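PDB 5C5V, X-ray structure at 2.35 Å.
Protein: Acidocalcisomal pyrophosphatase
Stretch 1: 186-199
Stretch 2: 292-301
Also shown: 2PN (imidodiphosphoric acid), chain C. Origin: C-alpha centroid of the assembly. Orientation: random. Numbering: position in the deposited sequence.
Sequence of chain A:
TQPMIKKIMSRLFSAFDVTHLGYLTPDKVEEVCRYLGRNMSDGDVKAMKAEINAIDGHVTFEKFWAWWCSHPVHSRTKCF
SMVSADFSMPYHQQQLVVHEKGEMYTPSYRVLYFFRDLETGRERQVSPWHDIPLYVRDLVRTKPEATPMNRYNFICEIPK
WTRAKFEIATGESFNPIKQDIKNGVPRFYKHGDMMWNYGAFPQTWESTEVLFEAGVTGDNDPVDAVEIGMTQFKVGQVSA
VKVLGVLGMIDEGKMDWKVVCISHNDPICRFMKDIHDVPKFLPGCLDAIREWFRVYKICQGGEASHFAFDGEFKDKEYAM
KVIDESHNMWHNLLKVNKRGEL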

# COMPACT_ATOMS: atom_id res chain seq x y z
N PRO A 186 34.64 16.67 -11.20
CA PRO A 186 33.67 15.79 -10.53
C PRO A 186 32.60 15.28 -11.51
O PRO A 186 32.05 16.08 -12.27
CB PRO A 186 33.06 16.69 -9.45
CG PRO A 186 34.15 17.68 -9.15
CD PRO A 186 34.82 17.94 -10.47
N ARG A 187 32.34 13.98 -11.51
CA ARG A 187 31.51 13.35 -12.55
C ARG A 187 30.00 13.46 -12.32
O ARG A 187 29.48 13.12 -11.25
CB ARG A 187 31.92 11.88 -12.68
CG ARG A 187 31.06 11.03 -13.60
CD ARG A 187 31.49 9.56 -13.50
NE ARG A 187 30.70 8.67 -14.35
CZ ARG A 187 30.65 7.35 -14.20
NH1 ARG A 187 31.32 6.74 -13.22
NH2 ARG A 187 29.90 6.62 -15.02
N PHE A 188 29.30 13.94 -13.34
CA PHE A 188 27.84 13.88 -13.38
C PHE A 188 27.43 13.05 -14.57
O PHE A 188 28.07 13.13 -15.62
CB PHE A 188 27.21 15.28 -13.49
CG PHE A 188 27.47 16.16 -12.30
CD1 PHE A 188 26.51 16.31 -11.31
CD2 PHE A 188 28.67 16.85 -12.17
CE1 PHE A 188 26.74 17.11 -10.22
CE2 PHE A 188 28.90 17.66 -11.09
CZ PHE A 188 27.94 17.79 -10.11
N TYR A 189 26.39 12.23 -14.43
CA TYR A 189 25.87 11.51 -15.57
C TYR A 189 25.47 12.48 -16.67
O TYR A 189 24.73 13.43 -16.44
CB TYR A 189 24.65 10.68 -15.19
CG TYR A 189 24.92 9.48 -14.35
CD1 TYR A 189 26.00 8.64 -14.62
CD2 TYR A 189 24.08 9.15 -13.30
CE1 TYR A 189 26.23 7.53 -13.86
CE2 TYR A 189 24.30 8.04 -12.53
CZ TYR A 189 25.38 7.24 -12.81
OH TYR A 189 25.59 6.12 -12.04
N LYS A 190 25.96 12.23 -17.88
CA LYS A 190 25.58 13.06 -19.00
C LYS A 190 24.26 12.58 -19.60
O LYS A 190 23.45 13.39 -20.06
CB LYS A 190 26.69 13.06 -20.05
CG LYS A 190 26.49 14.03 -21.17
CD LYS A 190 27.73 14.05 -22.05
CE LYS A 190 27.48 14.79 -23.35
NZ LYS A 190 28.64 14.57 -24.28
N HIS A 191 24.04 11.27 -19.55
CA HIS A 191 22.89 10.65 -20.19
C HIS A 191 21.56 11.12 -19.62
O HIS A 191 20.58 11.26 -20.35
CB HIS A 191 22.98 9.13 -20.05
CG HIS A 191 21.83 8.39 -20.65
ND1 HIS A 191 21.43 8.56 -21.96
CD2 HIS A 191 20.99 7.46 -20.12
CE1 HIS A 191 20.40 7.77 -22.21
NE2 HIS A 191 20.12 7.09 -21.12
N GLY A 192 21.53 11.35 -18.31
CA GLY A 192 20.34 11.78 -17.61
C GLY A 192 20.45 11.44 -16.14
O GLY A 192 21.51 11.01 -15.67
N ASP A 193 19.36 11.60 -15.41
CA ASP A 193 19.35 11.23 -14.01
C ASP A 193 19.20 9.72 -13.82
O ASP A 193 18.60 9.02 -14.65
CB ASP A 193 18.24 11.96 -13.26
CG ASP A 193 18.43 13.46 -13.26
OD1 ASP A 193 19.33 13.93 -12.54
OD2 ASP A 193 17.69 14.17 -13.97
N MET A 194 19.79 9.24 -12.73
CA MET A 194 19.55 7.91 -12.21
C MET A 194 18.14 7.94 -11.65
O MET A 194 17.82 8.82 -10.86
CB MET A 194 20.60 7.55 -11.15
CG MET A 194 20.36 6.26 -10.37
SD MET A 194 20.31 4.81 -11.42
CE MET A 194 21.97 4.83 -12.09
N MET A 195 17.30 7.01 -12.07
CA MET A 195 15.88 7.11 -11.82
C MET A 195 15.43 6.16 -10.73
O MET A 195 14.23 6.02 -10.47
CB MET A 195 15.11 6.85 -13.12
CG MET A 195 15.59 7.78 -14.22
SD MET A 195 14.74 7.64 -15.80
CE MET A 195 15.25 5.99 -16.29
N TRP A 196 16.41 5.52 -10.10
CA TRP A 196 16.19 4.70 -8.92
C TRP A 196 17.36 4.95 -7.97
O TRP A 196 18.39 5.46 -8.39
CB TRP A 196 16.10 3.22 -9.28
CG TRP A 196 15.15 2.97 -10.41
CD1 TRP A 196 13.84 2.68 -10.31
CD2 TRP A 196 15.45 3.04 -11.81
NE1 TRP A 196 13.28 2.56 -11.56
CE2 TRP A 196 14.25 2.77 -12.50
CE3 TRP A 196 16.61 3.29 -12.54
CZ2 TRP A 196 14.18 2.75 -13.89
CZ3 TRP A 196 16.54 3.27 -13.93
CH2 TRP A 196 15.34 3.00 -14.59
N ASN A 197 17.19 4.60 -6.70
CA ASN A 197 18.29 4.68 -5.76
C ASN A 197 19.36 3.71 -6.21
O ASN A 197 19.09 2.52 -6.36
CB ASN A 197 17.85 4.35 -4.34
CG ASN A 197 16.85 5.33 -3.80
OD1 ASN A 197 17.10 6.53 -3.78
ND2 ASN A 197 15.71 4.83 -3.35
N TYR A 198 20.57 4.23 -6.40
CA TYR A 198 21.68 3.44 -6.87
C TYR A 198 22.80 3.41 -5.83
O TYR A 198 23.06 4.41 -5.16
CB TYR A 198 22.19 4.00 -8.19
CG TYR A 198 23.32 3.21 -8.80
CD1 TYR A 198 23.07 2.06 -9.54
CD2 TYR A 198 24.64 3.61 -8.62
CE1 TYR A 198 24.11 1.33 -10.09
CE2 TYR A 198 25.68 2.89 -9.17
CZ TYR A 198 25.41 1.76 -9.90
OH TYR A 198 26.44 1.04 -10.45
N GLY A 199 23.46 2.27 -5.68
CA GLY A 199 24.53 2.15 -4.71
C GLY A 199 25.22 0.81 -4.74
O GLY A 199 25.45 0.24 -5.80
N TRP A 292 18.81 1.99 -19.73
CA TRP A 292 19.63 3.05 -19.15
C TRP A 292 21.10 2.58 -19.00
O TRP A 292 22.04 3.27 -19.41
CB TRP A 292 19.05 3.47 -17.80
CG TRP A 292 19.53 4.80 -17.33
CD1 TRP A 292 18.89 6.01 -17.47
CD2 TRP A 292 20.77 5.08 -16.66
NE1 TRP A 292 19.66 7.01 -16.91
CE2 TRP A 292 20.81 6.47 -16.41
CE3 TRP A 292 21.84 4.29 -16.25
CZ2 TRP A 292 21.88 7.08 -15.77
CZ3 TRP A 292 22.91 4.90 -15.61
CH2 TRP A 292 22.92 6.28 -15.38
N PHE A 293 21.31 1.40 -18.43
CA PHE A 293 22.67 0.91 -18.24
C PHE A 293 23.30 0.47 -19.55
O PHE A 293 24.53 0.48 -19.67
CB PHE A 293 22.72 -0.24 -17.22
CG PHE A 293 22.66 0.23 -15.80
CD1 PHE A 293 23.65 1.06 -15.30
CD2 PHE A 293 21.62 -0.15 -14.97
CE1 PHE A 293 23.60 1.52 -13.99
CE2 PHE A 293 21.57 0.30 -13.67
CZ PHE A 293 22.56 1.14 -13.18
N ARG A 294 22.47 0.12 -20.53
CA ARG A 294 22.99 -0.27 -21.83
C ARG A 294 23.65 0.92 -22.52
O ARG A 294 24.77 0.80 -23.03
CB ARG A 294 21.88 -0.83 -22.73
CG ARG A 294 22.42 -1.35 -24.08
CD ARG A 294 21.33 -1.84 -25.03
NE ARG A 294 20.55 -0.74 -25.57
CZ ARG A 294 20.87 -0.08 -26.68
NH1 ARG A 294 21.95 -0.42 -27.38
NH2 ARG A 294 20.11 0.92 -27.10
N VAL A 295 23.00 2.08 -22.47
CA VAL A 295 23.41 3.19 -23.32
C VAL A 295 24.06 4.38 -22.62
O VAL A 295 24.58 5.27 -23.30
CB VAL A 295 22.19 3.77 -24.11
CG1 VAL A 295 21.45 2.67 -24.84
CG2 VAL A 295 21.24 4.53 -23.18
N TYR A 296 24.05 4.42 -21.28
CA TYR A 296 24.34 5.68 -20.60
C TYR A 296 25.74 6.24 -20.85
O TYR A 296 25.93 7.45 -20.79
CB TYR A 296 24.08 5.56 -19.09
CG TYR A 296 25.09 4.78 -18.25
CD1 TYR A 296 25.80 5.40 -17.23
CD2 TYR A 296 25.29 3.42 -18.45
CE1 TYR A 296 26.71 4.69 -16.42
CE2 TYR A 296 26.21 2.69 -17.66
CZ TYR A 296 26.90 3.34 -16.65
OH TYR A 296 27.78 2.64 -15.88
N LYS A 297 26.71 5.40 -21.17
CA LYS A 297 28.07 5.90 -21.38
C LYS A 297 28.36 6.29 -22.83
O LYS A 297 29.40 6.89 -23.11
CB LYS A 297 29.10 4.87 -20.91
CG LYS A 297 29.19 4.73 -19.38
CD LYS A 297 30.20 3.66 -18.96
CE LYS A 297 30.21 3.45 -17.44
NZ LYS A 297 31.24 2.46 -16.97
N ILE A 298 27.45 5.96 -23.74
CA ILE A 298 27.67 6.22 -25.16
C ILE A 298 27.82 7.71 -25.43
O ILE A 298 28.69 8.13 -26.19
CB ILE A 298 26.53 5.65 -26.03
CG1 ILE A 298 26.56 4.12 -25.99
CG2 ILE A 298 26.67 6.13 -27.46
CD1 ILE A 298 25.42 3.46 -26.74
N CYS A 299 26.98 8.52 -24.79
CA CYS A 299 27.06 9.97 -24.94
C CYS A 299 28.35 10.53 -24.33
O CYS A 299 28.67 11.71 -24.51
CB CYS A 299 25.85 10.65 -24.29
SG CYS A 299 25.81 10.56 -22.46
N GLN A 300 29.10 9.68 -23.63
CA GLN A 300 30.35 10.08 -22.98
C GLN A 300 31.57 9.59 -23.72
O GLN A 300 32.70 9.82 -23.30
CB GLN A 300 30.41 9.55 -21.54
CG GLN A 300 29.40 10.14 -20.58
CD GLN A 300 29.90 11.41 -19.90
OE1 GLN A 300 30.49 12.29 -20.53
NE2 GLN A 300 29.67 11.50 -18.59
N GLY A 301 31.36 8.91 -24.85
CA GLY A 301 32.46 8.36 -25.62
C GLY A 301 32.69 6.88 -25.40
O GLY A 301 33.57 6.29 -26.03
P1 2PN C . 30.26 3.08 -13.46
O1 2PN C . 31.50 3.89 -13.02
O2 2PN C . 30.74 1.84 -14.26
O3 2PN C . 29.31 4.01 -14.27
N1 2PN C . 29.42 2.63 -12.13
P2 2PN C . 29.93 1.50 -11.06
O4 2PN C . 31.37 1.84 -10.53
O5 2PN C . 29.97 0.17 -11.79
O6 2PN C . 29.00 1.44 -9.93
O HOH W 1 26.19 9.29 -18.59

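Segments remote in sequence often associate mainly by side-chain packing, with backbone atoms joining in at a few points, and this pyrophosphatase offers a compact example. Stretch 1 runs mostly as loop and enters a strand at Asn197. Stretch 2 begins within a helix that starts earlier in the chain and later passes into a 3-10 segment at Ile298 to Gln300, where Gln300 N donates to Lys297 O at 2.9 Å. The chains come nearest at His191 and Tyr296, whose CA atoms lie 5.2 Å apart. Even there the backbones are bridged by water: water 1 accepts from His191 N at 3.1 Å and donates to Tyr296 O at 2.9 Å.

Trp292 is the centre of the packing. Its CA-to-CB bond points toward stretch 1, and the broad indole meets neighbours over both faces. Over one lies Met194, its CE 3.6 Å from Trp292 CZ3 in a CH-pi contact; over the opposite face the His191 ring presents its edge, CD2 approaching Trp292 NE1 at 3.5 Å. The indole in turn directs its own edge at the face of Tyr189, with Trp292 CH2 3.6 Å from Tyr189 CE2 and the planes at 78°. Such arrangements bring weakly positive ring hydrogens to pi-electron clouds. The indole nitrogen also has a polar neighbour, as Trp292 NE1 sits 3.2 Å from Asp193 O. Gly192 fits beside this ring with backbone angles that by themselves call for glycine.

Apolar contacts extend the cluster. Met194 CE also reaches Phe293 CZ at 3.9 Å, and Tyr198 CE1 comes within 3.5 Å of the same Phe293 CZ. Toward the more exposed margin the chemistry changes: the extended, all-t side chain of Lys190 carries its ammonium to the 3-10 segment, where Lys190 NZ donates to Cys299 O at 2.9 Å, a clear direct hydrogen bond between the stretches. Its aliphatic part is used as well, with Lys190 CB 3.6 Å from Cys299 SG.

A shared ligand adds a further link. Imidodiphosphoric acid, a pyrophosphate analogue, receives hydrogen bonds from both stretches. Arg187 NH2 and Tyr296 OH converge on 2PN O3, at 2.8 and 2.6 Å, while Arg187 NH1 donates to 2PN O1 at 2.9 Å. Tyr198 OH donates to 2PN O6 at 2.6 Å and Lys297 NZ to 2PN O2 at 2.8 Å. The phosphoryl oxygens thus gather two cationic side chains, Arg187 NH2 lying just 4.0 Å from Lys297 CE, around a common anionic partner.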